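Local coordinates for Exo-arabinanase (PDB 3A72), which hydrolyses alpha-1,5-linked L-arabinan as an exo-arabinanase, probably releasing arabinobiose from chain ends, at residues A[23-28]-A[81-86]; A[37-42]-A[50-55]; A[239-244]-A[252-257]. One frame throughout, in Å; residues are numbered along the deposited sequence.

From the N terminus, strand 23-30 leads into strand 36-42 and then 52-57. The hairpin between the last two is closed by contact 2, which therefore lies within the longer loop closed by contact 1 (23-28 with 81-86). Contact 1 sets the first strand of this sheet beside the first strand of the next, 82-87. The two contacts have centres about 7 Å apart, touch through Gln-82 and Glu-41, and share a bound arabinofuranose. Contact 3 (239-244 with 252-257) follows in series, closing the outer hairpin of the sheet of strands 204-212, 218-225, 237-242 and 254-255. Its centre is about 24 Å from that of contact 1; contacts 2 and 3, about 31 Å apart, flank the chain's centre.

Contact 1: residues A[23-28]-A[81-86]; sequences TLYPRN and YQPFLY. With AHR (alpha-L-arabinofuranose), chain B.
Tyr-25 is level with Gln-82, and Arg-27 with Phe-84, on strands that run nearly parallel (10° apart, 5.9 Å at closest axis approach) without a direct hydrogen bond between them. The Tyr-25 ring lies over the Gln-82 backbone in a CH-pi contact, Gln-82 CA sitting 3.7 Å from the ring centroid. Gln-82 CG lies over the same ring, 3.4 Å from Tyr-25 CE1. The chain bends at chi2, which sets CD, and NE2 of Gln-82 donates a straight bond (2.9 Å, 170°) to O5 of the arabinofuranose; Glu-151 N bonds to Gln-82 OE1, which helps to fix the amide. Tyr-81 lays a ring face against C5 of the same sugar. Arg-27 brings CD to 3.8 Å from Phe-84 CD1, its guanidinium almost perpendicular (88°) to that ring. Phe-84 CD1 is at the guanidinium edge, and Tyr-25 CE2 lies over the centre of one face. Arg-27 NH1 bonds back to Pro-26 O and NH2 to Thr-315 OG1, so two bonds hold the group. One water, 2.7 Å from Tyr-25 OH, can donate to Pro-83 O; a second, 2.9 Å from Asn-28 O and 2.9 Å from Leu-85 O, bridges the two carbonyls. Innermost strands of successive blades meeting side by side, with residues at their starts lining the sugar site, mark the central channel of a six-bladed beta-propeller of the sialidase-like type.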
loop_
_atom_site.group_PDB
_atom_site.type_symbol
_atom_site.label_atom_id
_atom_site.label_comp_id
_atom_site.label_asym_id
_atom_site.label_seq_id
_atom_site.Cartn_x
_atom_site.Cartn_y
_atom_site.Cartn_z
ATOM N N THR A 23 5.978 9.734 11.681
ATOM C CA THR A 23 5.949 8.555 10.826
ATOM C C THR A 23 4.528 8.422 10.317
ATOM O O THR A 23 3.575 8.865 10.958
ATOM C CB THR A 23 6.358 7.271 11.585
ATOM O OG1 THR A 23 5.460 6.974 12.670
ATOM C CG2 THR A 23 7.719 7.403 12.211
ATOM N N LEU A 24 4.376 7.775 9.173
ATOM C CA LEU A 24 3.075 7.496 8.588
ATOM C C LEU A 24 3.245 6.519 7.437
ATOM O O LEU A 24 4.351 6.465 6.863
ATOM C CB LEU A 24 2.451 8.799 7.998
ATOM C CG LEU A 24 0.920 8.779 7.833
ATOM C CD1 LEU A 24 0.207 8.880 9.167
ATOM C CD2 LEU A 24 0.490 9.924 6.905
ATOM N N TYR A 25 2.214 5.792 7.057
ATOM C CA TYR A 25 2.150 5.089 5.791
ATOM C C TYR A 25 3.105 3.890 5.774
ATOM O O TYR A 25 4.132 3.879 5.083
ATOM C CB TYR A 25 2.390 6.033 4.612
ATOM C CG TYR A 25 1.771 5.576 3.308
ATOM C CD1 TYR A 25 0.621 6.208 2.823
ATOM C CD2 TYR A 25 2.288 4.500 2.574
ATOM C CE1 TYR A 25 0.008 5.803 1.629
ATOM C CE2 TYR A 25 1.678 4.101 1.371
ATOM C CZ TYR A 25 0.565 4.748 0.925
ATOM O OH TYR A 25 -0.052 4.403 -0.271
ATOM N N PRO A 26 2.800 2.852 6.564
ATOM C CA PRO A 26 3.689 1.693 6.641
ATOM C C PRO A 26 3.607 0.876 5.385
ATOM O O PRO A 26 2.500 0.598 4.895
ATOM C CB PRO A 26 3.104 0.893 7.806
ATOM C CG PRO A 26 1.623 1.195 7.724
ATOM C CD PRO A 26 1.557 2.655 7.341
ATOM N N ARG A 27 4.724 0.380 4.898
ATOM C CA ARG A 27 4.756 -0.649 3.845
ATOM C C ARG A 27 5.869 -1.625 4.214
ATOM O O ARG A 27 6.834 -1.296 4.879
ATOM C CB ARG A 27 4.920 -0.060 2.446
ATOM C CG ARG A 27 3.683 0.713 1.967
ATOM C CD ARG A 27 2.542 -0.225 1.661
ATOM N NE ARG A 27 1.356 0.426 1.104
ATOM C CZ ARG A 27 0.304 0.845 1.832
ATOM N NH1 ARG A 27 0.280 0.770 3.140
ATOM N NH2 ARG A 27 -0.740 1.339 1.176
ATOM N N ASN A 28 5.754 -2.859 3.680
ATOM C CA ASN A 28 6.717 -3.885 3.994
ATOM C C ASN A 28 6.833 -4.856 2.817
ATOM O O ASN A 28 6.035 -4.837 1.871
ATOM C CB ASN A 28 6.367 -4.551 5.326
ATOM C CG ASN A 28 4.986 -5.099 5.283
ATOM O OD1 ASN A 28 4.612 -5.942 4.468
ATOM N ND2 ASN A 28 4.101 -4.678 6.120
ATOM N N TYR A 81 6.359 10.929 0.440
ATOM C CA TYR A 81 5.060 10.307 0.634
ATOM C C TYR A 81 4.993 8.915 -0.057
ATOM O O TYR A 81 5.537 8.709 -1.142
ATOM C CB TYR A 81 3.924 11.117 0.066
ATOM C CG TYR A 81 3.490 12.356 0.830
ATOM C CD1 TYR A 81 3.959 12.673 2.113
ATOM C CD2 TYR A 81 2.560 13.227 0.238
ATOM C CE1 TYR A 81 3.516 13.830 2.769
ATOM C CE2 TYR A 81 2.132 14.351 0.870
ATOM C CZ TYR A 81 2.620 14.653 2.149
ATOM O OH TYR A 81 2.179 15.786 2.835
ATOM N N GLN A 82 4.259 8.030 0.602
ATOM C CA GLN A 82 3.645 6.875 -0.049
ATOM C C GLN A 82 4.647 5.917 -0.708
ATOM O O GLN A 82 4.551 5.580 -1.865
ATOM C CB GLN A 82 2.599 7.361 -1.060
ATOM C CG GLN A 82 1.496 8.146 -0.362
ATOM C CD GLN A 82 1.021 9.394 -1.067
ATOM O OE1 GLN A 82 1.163 9.530 -2.300
ATOM N NE2 GLN A 82 0.414 10.290 -0.316
ATOM N N PRO A 83 5.589 5.397 0.108
ATOM C CA PRO A 83 6.495 4.370 -0.409
ATOM C C PRO A 83 5.737 3.088 -0.685
ATOM O O PRO A 83 4.601 2.851 -0.240
ATOM C CB PRO A 83 7.480 4.163 0.752
ATOM C CG PRO A 83 6.647 4.441 1.980
ATOM C CD PRO A 83 5.764 5.606 1.541
ATOM N N PHE A 84 6.391 2.183 -1.400
ATOM C CA PHE A 84 5.891 0.829 -1.662
ATOM C C PHE A 84 7.072 -0.038 -2.007
ATOM O O PHE A 84 7.814 0.268 -2.949
ATOM C CB PHE A 84 4.862 0.792 -2.830
ATOM C CG PHE A 84 4.187 -0.545 -2.883
ATOM C CD1 PHE A 84 3.169 -0.828 -2.021
ATOM C CD2 PHE A 84 4.605 -1.555 -3.726
ATOM C CE1 PHE A 84 2.560 -2.042 -1.950
ATOM C CE2 PHE A 84 4.005 -2.794 -3.690
ATOM C CZ PHE A 84 2.981 -3.053 -2.818
ATOM N N LEU A 85 7.279 -1.140 -1.280
ATOM C CA LEU A 85 8.319 -2.124 -1.526
ATOM C C LEU A 85 7.782 -3.297 -2.324
ATOM O O LEU A 85 6.686 -3.787 -2.023
ATOM C CB LEU A 85 8.928 -2.619 -0.229
ATOM C CG LEU A 85 9.832 -1.636 0.486
ATOM C CD1 LEU A 85 10.050 -2.109 1.920
ATOM C CD2 LEU A 85 11.175 -1.534 -0.236
ATOM N N TYR A 86 8.574 -3.797 -3.287
ATOM C CA TYR A 86 8.111 -4.946 -4.071
ATOM C C TYR A 86 9.297 -5.782 -4.576
ATOM O O TYR A 86 10.121 -5.283 -5.352
ATOM C CB TYR A 86 7.321 -4.488 -5.286
ATOM C CG TYR A 86 6.609 -5.585 -6.015
ATOM C CD1 TYR A 86 5.759 -6.476 -5.361
ATOM C CD2 TYR A 86 6.762 -5.771 -7.385
ATOM C CE1 TYR A 86 5.105 -7.489 -6.019
ATOM C CE2 TYR A 86 6.084 -6.783 -8.081
ATOM C CZ TYR A 86 5.271 -7.617 -7.392
ATOM O OH TYR A 86 4.591 -8.613 -8.110
HETATM O O5 AHR B . 0.482 9.922 2.580
HETATM C C5 AHR B . 0.525 11.277 3.115
HETATM C C4 AHR B . -0.872 11.858 3.061
HETATM O O4 AHR B . -1.258 11.985 1.650
HETATM C C3 AHR B . -0.902 13.307 3.529
HETATM O O3 AHR B . -1.039 13.402 4.961
HETATM C C2 AHR B . -2.198 13.797 2.851
HETATM O O2 AHR B . -2.207 15.227 2.640
HETATM C C1 AHR B . -2.187 13.057 1.505
HETATM O O HOH W 1 2.034 3.741 -1.840
HETATM O O HOH W 2 5.207 -2.667 0.184
#

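Contact 2: residues A[37-42]-A[50-55]; sequences LATWEN and VYFPIY. With AHR (alpha-L-arabinofuranose), chain B.
Ala-38 and Tyr-55 form the antiparallel hydrogen-bonded pair of a beta hairpin, the second and third strands of a propeller blade. Ala-38 N donates to Tyr-55 O at 2.8 Å, and Tyr-55 N returns a bond to Ala-38 O at 3.0 Å. Pro-53 has no N-H to give, but its carbonyl is used: Thr-39 OG1, anti to its own backbone N, donates to Pro-53 O at 2.7 Å, tilted 25° from the carbonyl plane. Toward the loop end, water takes over from direct pairing. One water accepts from Asn-42 N at 2.9 Å and can donate to Tyr-51 O; a second accepts from Tyr-51 N at 3.0 Å, can donate to Asn-42 O, and sits over the centre of the Tyr-51 ring. The CB of Glu-41 is directed away from strand 52-55, and its extended chain carries the carboxylate to the sugar. OE2 accepts from O5 of the arabinofuranose at 2.7 Å and also from Gln-82 N, while Tyr-43 OH is hydrogen-bonded to OE1. On the face shared with Ala-38 and Tyr-55, the Trp-40 indole takes Pro-53 CG over one face, 3.5 Å from Trp-40 CE2, and sets its own CH2 over the Tyr-55 ring, 3.4 Å from Tyr-55 CD1.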
loop_
_atom_site.group_PDB
_atom_site.type_symbol
_atom_site.label_atom_id
_atom_site.label_comp_id
_atom_site.label_asym_id
_atom_site.label_seq_id
_atom_site.Cartn_x
_atom_site.Cartn_y
_atom_site.Cartn_z
ATOM N N LEU A 37 11.299 -6.650 5.439
ATOM C CA LEU A 37 11.709 -5.246 5.332
ATOM C C LEU A 37 10.519 -4.358 5.553
ATOM O O LEU A 37 9.388 -4.684 5.111
ATOM C CB LEU A 37 12.287 -4.957 3.944
ATOM C CG LEU A 37 13.515 -5.784 3.508
ATOM C CD1 LEU A 37 13.931 -5.336 2.138
ATOM C CD2 LEU A 37 14.620 -5.617 4.480
ATOM N N ALA A 38 10.752 -3.229 6.208
ATOM C CA ALA A 38 9.725 -2.254 6.506
ATOM C C ALA A 38 10.243 -0.862 6.145
ATOM O O ALA A 38 11.417 -0.544 6.310
ATOM C CB ALA A 38 9.346 -2.298 7.974
ATOM N N THR A 39 9.317 -0.024 5.688
ATOM C CA THR A 39 9.555 1.385 5.429
ATOM C C THR A 39 8.295 2.183 5.738
ATOM O O THR A 39 7.229 1.629 6.093
ATOM C CB THR A 39 10.029 1.592 3.977
ATOM O OG1 THR A 39 10.525 2.926 3.819
ATOM C CG2 THR A 39 8.912 1.411 2.980
ATOM N N TRP A 40 8.389 3.504 5.662
ATOM C CA TRP A 40 7.368 4.441 6.032
ATOM C C TRP A 40 7.786 5.824 5.579
ATOM O O TRP A 40 8.955 6.068 5.282
ATOM C CB TRP A 40 7.120 4.423 7.564
ATOM C CG TRP A 40 8.345 4.665 8.369
ATOM C CD1 TRP A 40 8.854 5.858 8.768
ATOM C CD2 TRP A 40 9.249 3.660 8.856
ATOM N NE1 TRP A 40 10.000 5.601 9.477
ATOM C CE2 TRP A 40 10.296 4.308 9.567
ATOM C CE3 TRP A 40 9.296 2.258 8.821
ATOM C CZ2 TRP A 40 11.349 3.653 10.167
ATOM C CZ3 TRP A 40 10.341 1.586 9.428
ATOM C CH2 TRP A 40 11.337 2.283 10.115
ATOM N N GLU A 41 6.835 6.736 5.532
ATOM C CA GLU A 41 7.088 8.157 5.425
ATOM C C GLU A 41 7.748 8.647 6.711
ATOM O O GLU A 41 7.204 8.445 7.811
ATOM C CB GLU A 41 5.790 8.943 5.240
ATOM C CG GLU A 41 5.020 8.589 3.963
ATOM C CD GLU A 41 3.644 9.194 3.858
ATOM O OE1 GLU A 41 3.198 9.881 4.821
ATOM O OE2 GLU A 41 2.959 8.933 2.819
ATOM N N ASN A 42 8.926 9.246 6.565
ATOM C CA ASN A 42 9.817 9.562 7.692
ATOM C C ASN A 42 10.005 11.063 7.717
ATOM O O ASN A 42 10.726 11.640 6.857
ATOM C CB ASN A 42 11.104 8.778 7.478
ATOM C CG ASN A 42 12.052 8.793 8.656
ATOM O OD1 ASN A 42 13.161 9.465 8.624
ATOM N ND2 ASN A 42 11.734 8.165 9.666
ATOM N N VAL A 50 14.172 14.625 3.018
ATOM C CA VAL A 50 13.642 13.385 3.586
ATOM C C VAL A 50 13.945 12.188 2.662
ATOM O O VAL A 50 14.148 12.298 1.447
ATOM C CB VAL A 50 12.141 13.499 3.882
ATOM C CG1 VAL A 50 11.874 14.463 5.029
ATOM C CG2 VAL A 50 11.333 13.862 2.613
ATOM N N TYR A 51 13.964 11.010 3.308
ATOM C CA TYR A 51 14.298 9.751 2.675
ATOM C C TYR A 51 13.359 8.672 3.177
ATOM O O TYR A 51 12.669 8.854 4.197
ATOM C CB TYR A 51 15.814 9.375 2.987
ATOM C CG TYR A 51 16.036 9.342 4.494
ATOM C CD1 TYR A 51 15.714 8.244 5.285
ATOM C CD2 TYR A 51 16.551 10.427 5.159
ATOM C CE1 TYR A 51 15.876 8.211 6.640
ATOM C CE2 TYR A 51 16.725 10.416 6.531
ATOM C CZ TYR A 51 16.384 9.301 7.273
ATOM O OH TYR A 51 16.564 9.319 8.628
ATOM N N PHE A 52 13.369 7.511 2.539
ATOM C CA PHE A 52 12.659 6.339 3.048
ATOM C C PHE A 52 13.634 5.375 3.738
ATOM O O PHE A 52 14.517 4.840 3.084
ATOM C CB PHE A 52 11.909 5.611 1.963
ATOM C CG PHE A 52 10.784 6.387 1.317
ATOM C CD1 PHE A 52 9.818 7.049 2.084
ATOM C CD2 PHE A 52 10.674 6.436 -0.066
ATOM C CE1 PHE A 52 8.786 7.748 1.455
ATOM C CE2 PHE A 52 9.637 7.098 -0.679
ATOM C CZ PHE A 52 8.697 7.761 0.091
ATOM N N PRO A 53 13.489 5.164 5.042
ATOM C CA PRO A 53 14.364 4.225 5.752
ATOM C C PRO A 53 13.948 2.800 5.427
ATOM O O PRO A 53 12.790 2.538 5.225
ATOM C CB PRO A 53 14.119 4.532 7.219
ATOM C CG PRO A 53 12.741 5.088 7.255
ATOM C CD PRO A 53 12.519 5.808 5.944
ATOM N N ILE A 54 14.944 1.899 5.446
ATOM C CA ILE A 54 14.684 0.471 5.207
ATOM C C ILE A 54 15.151 -0.273 6.428
ATOM O O ILE A 54 16.366 -0.297 6.711
ATOM C CB ILE A 54 15.378 -0.015 3.943
ATOM C CG1 ILE A 54 15.044 0.784 2.704
ATOM C CG2 ILE A 54 15.096 -1.501 3.724
ATOM C CD1 ILE A 54 13.610 0.733 2.272
ATOM N N TYR A 55 14.220 -0.865 7.177
ATOM C CA TYR A 55 14.514 -1.639 8.378
ATOM C C TYR A 55 14.258 -3.096 8.074
ATOM O O TYR A 55 13.290 -3.457 7.419
ATOM C CB TYR A 55 13.667 -1.185 9.557
ATOM C CG TYR A 55 14.201 0.027 10.315
ATOM C CD1 TYR A 55 14.527 1.204 9.674
ATOM C CD2 TYR A 55 14.300 -0.004 11.691
ATOM C CE1 TYR A 55 14.970 2.280 10.365
ATOM C CE2 TYR A 55 14.749 1.095 12.408
ATOM C CZ TYR A 55 15.092 2.246 11.751
ATOM O OH TYR A 55 15.549 3.301 12.478
HETATM O O5 AHR B . 0.482 9.922 2.580
HETATM C C5 AHR B . 0.525 11.277 3.115
HETATM C C4 AHR B . -0.872 11.858 3.061
HETATM O O4 AHR B . -1.258 11.985 1.650
HETATM C C3 AHR B . -0.902 13.307 3.529
HETATM O O3 AHR B . -1.039 13.402 4.961
HETATM C C2 AHR B . -2.198 13.797 2.851
HETATM O O2 AHR B . -2.207 15.227 2.640
HETATM C C1 AHR B . -2.187 13.057 1.505
HETATM O O HOH W 3 10.158 10.042 4.024
HETATM O O HOH W 4 13.390 11.218 6.225
#

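Contact 3: residues A[239-244]-A[252-257]; sequences YRLSSD and PGQRLV
Two backbone bonds between Tyr-239 and Gln-254 close the outer hairpin of a propeller blade, joining its third strand, 237-242, to the short outermost strand, 254-255. Tyr-239 N donates to Gln-254 O at 2.9 Å, and Gln-254 N to Tyr-239 O at 2.8 Å, an antiparallel hydrogen-bonded pair. On the loop side a water bridges the strands next to this pair, accepting from Leu-241 N at 3.0 Å and donating to Pro-252 O at 2.7 Å. On the other side, a second water accepts from Val-257 N at 3.0 Å and donates a long bond to Tyr-239 OH. Gly-299 O and Trp-303 NE1, in the loop before strand 304-306 of the next blade, also bond this hydroxyl.

The packing centres on the Tyr-239 ring. Its chi1 (50°) sets CG between the backbone N and the carbonyl carbon. The tyrosine and the extended Gln-254 side chain lie side by side, both pointing the same way. Ring and amide planes are 41° apart, and Gln-254 OE1 comes to 3.4 Å from Tyr-239 CE1. The Leu-256 and Tyr-239 side chains cross at about a right angle, with Leu-256 CB at the ring edge, 3.8 Å from Tyr-239 CE2. Phe-219, on the adjacent strand 218-225, meets the ring, planes about 35° apart.

Of the charged groups, Arg-240 reaches beyond the hairpin, NE bonding to Tyr-222 OH and NH2 to Tyr-198 OH. Arg-255 NE bonds to Tyr-238 OH on the paired strand, and its guanidinium makes a cation-pi contact with Phe-228. Arg-240 also sets a guanidinium face over Gly-253 N, and Arg-240 CG rests 3.8 Å from Gly-253 CA.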
loop_
_atom_site.group_PDB
_atom_site.type_symbol
_atom_site.label_atom_id
_atom_site.label_comp_id
_atom_site.label_asym_id
_atom_site.label_seq_id
_atom_site.Cartn_x
_atom_site.Cartn_y
_atom_site.Cartn_z
ATOM N N TYR A 239 -14.550 -3.013 -3.505
ATOM C CA TYR A 239 -13.634 -3.796 -4.299
ATOM C C TYR A 239 -14.245 -4.102 -5.650
ATOM O O TYR A 239 -15.447 -4.051 -5.889
ATOM C CB TYR A 239 -13.234 -5.045 -3.596
ATOM C CG TYR A 239 -14.254 -5.983 -2.985
ATOM C CD1 TYR A 239 -14.776 -7.059 -3.699
ATOM C CD2 TYR A 239 -14.652 -5.810 -1.683
ATOM C CE1 TYR A 239 -15.695 -7.931 -3.118
ATOM C CE2 TYR A 239 -15.528 -6.704 -1.098
ATOM C CZ TYR A 239 -16.047 -7.750 -1.795
ATOM O OH TYR A 239 -16.881 -8.634 -1.128
ATOM N N ARG A 240 -13.327 -4.411 -6.563
ATOM C CA ARG A 240 -13.627 -4.895 -7.915
ATOM C C ARG A 240 -12.859 -6.187 -8.106
ATOM O O ARG A 240 -11.763 -6.373 -7.606
ATOM C CB ARG A 240 -13.242 -3.857 -8.948
ATOM C CG ARG A 240 -14.185 -2.678 -8.961
ATOM C CD ARG A 240 -13.717 -1.539 -9.800
ATOM N NE ARG A 240 -14.584 -0.364 -9.687
ATOM C CZ ARG A 240 -14.967 0.413 -10.679
ATOM N NH1 ARG A 240 -14.614 0.211 -11.935
ATOM N NH2 ARG A 240 -15.693 1.484 -10.385
ATOM N N LEU A 241 -13.485 -7.096 -8.878
ATOM C CA LEU A 241 -12.911 -8.390 -9.180
ATOM C C LEU A 241 -12.721 -8.540 -10.672
ATOM O O LEU A 241 -13.690 -8.328 -11.444
ATOM C CB LEU A 241 -13.855 -9.478 -8.642
ATOM C CG LEU A 241 -13.822 -9.559 -7.095
ATOM C CD1 LEU A 241 -15.118 -9.981 -6.496
ATOM C CD2 LEU A 241 -12.628 -10.444 -6.676
ATOM N N SER A 242 -11.526 -8.929 -11.085
ATOM C CA SER A 242 -11.203 -9.119 -12.506
ATOM C C SER A 242 -10.157 -10.173 -12.641
ATOM O O SER A 242 -9.218 -10.188 -11.827
ATOM C CB SER A 242 -10.666 -7.844 -13.116
ATOM O OG SER A 242 -10.366 -8.044 -14.466
ATOM N N SER A 243 -10.230 -11.018 -13.678
ATOM C CA SER A 243 -9.155 -11.986 -13.947
ATOM C C SER A 243 -8.083 -11.427 -14.824
ATOM O O SER A 243 -7.104 -12.100 -15.151
ATOM C CB SER A 243 -9.751 -13.246 -14.572
ATOM O OG SER A 243 -10.502 -13.889 -13.516
ATOM N N ASP A 244 -8.133 -10.209 -15.267
ATOM C CA ASP A 244 -7.215 -9.404 -16.031
ATOM C C ASP A 244 -6.810 -8.197 -15.170
ATOM O O ASP A 244 -7.608 -7.284 -15.013
ATOM C CB ASP A 244 -7.791 -8.943 -17.345
ATOM C CG ASP A 244 -6.851 -8.158 -18.189
ATOM O OD1 ASP A 244 -5.744 -7.772 -17.702
ATOM O OD2 ASP A 244 -7.197 -7.875 -19.379
ATOM N N PRO A 252 -17.851 -3.881 -12.064
ATOM C CA PRO A 252 -18.658 -3.005 -11.186
ATOM C C PRO A 252 -18.083 -3.045 -9.791
ATOM O O PRO A 252 -17.613 -4.053 -9.290
ATOM C CB PRO A 252 -20.045 -3.614 -11.233
ATOM C CG PRO A 252 -19.783 -5.035 -11.558
ATOM C CD PRO A 252 -18.617 -5.077 -12.514
ATOM N N GLY A 253 -18.157 -1.899 -9.108
ATOM C CA GLY A 253 -17.735 -1.850 -7.737
ATOM C C GLY A 253 -18.694 -2.550 -6.801
ATOM O O GLY A 253 -19.921 -2.406 -6.940
ATOM N N GLN A 254 -18.144 -3.173 -5.797
ATOM C CA GLN A 254 -18.895 -3.904 -4.774
ATOM C C GLN A 254 -18.535 -3.353 -3.398
ATOM O O GLN A 254 -17.349 -3.323 -3.012
ATOM C CB GLN A 254 -18.527 -5.380 -4.843
ATOM C CG GLN A 254 -19.321 -6.253 -3.895
ATOM C CD GLN A 254 -19.067 -7.748 -4.022
ATOM O OE1 GLN A 254 -18.522 -8.230 -5.037
ATOM N NE2 GLN A 254 -19.536 -8.453 -3.047
ATOM N N ARG A 255 -19.502 -2.875 -2.644
ATOM C CA ARG A 255 -19.256 -2.364 -1.290
ATOM C C ARG A 255 -18.954 -3.562 -0.394
ATOM O O ARG A 255 -19.669 -4.568 -0.379
ATOM C CB ARG A 255 -20.457 -1.590 -0.781
ATOM C CG ARG A 255 -20.245 -0.997 0.589
ATOM C CD ARG A 255 -21.406 -0.174 1.092
ATOM N NE ARG A 255 -21.581 1.084 0.379
ATOM C CZ ARG A 255 -21.555 2.308 0.850
ATOM N NH1 ARG A 255 -21.363 2.591 2.166
ATOM N NH2 ARG A 255 -21.739 3.349 0.035
ATOM N N LEU A 256 -17.901 -3.446 0.409
ATOM C CA LEU A 256 -17.569 -4.494 1.384
ATOM C C LEU A 256 -18.571 -4.411 2.527
ATOM O O LEU A 256 -18.650 -3.376 3.202
ATOM C CB LEU A 256 -16.106 -4.327 1.816
ATOM C CG LEU A 256 -15.490 -5.427 2.642
ATOM C CD1 LEU A 256 -13.983 -5.346 2.565
ATOM C CD2 LEU A 256 -15.935 -5.403 4.120
ATOM N N VAL A 257 -19.315 -5.497 2.786
ATOM C CA VAL A 257 -20.310 -5.546 3.829
ATOM C C VAL A 257 -19.855 -6.540 4.896
ATOM O O VAL A 257 -19.457 -7.682 4.555
ATOM C CB VAL A 257 -21.684 -5.935 3.271
ATOM C CG1 VAL A 257 -22.714 -6.042 4.410
ATOM C CG2 VAL A 257 -22.102 -4.900 2.185
HETATM O O HOH W 5 -19.235 -7.888 0.995
HETATM O O HOH W 6 -16.445 -6.471 -9.152
#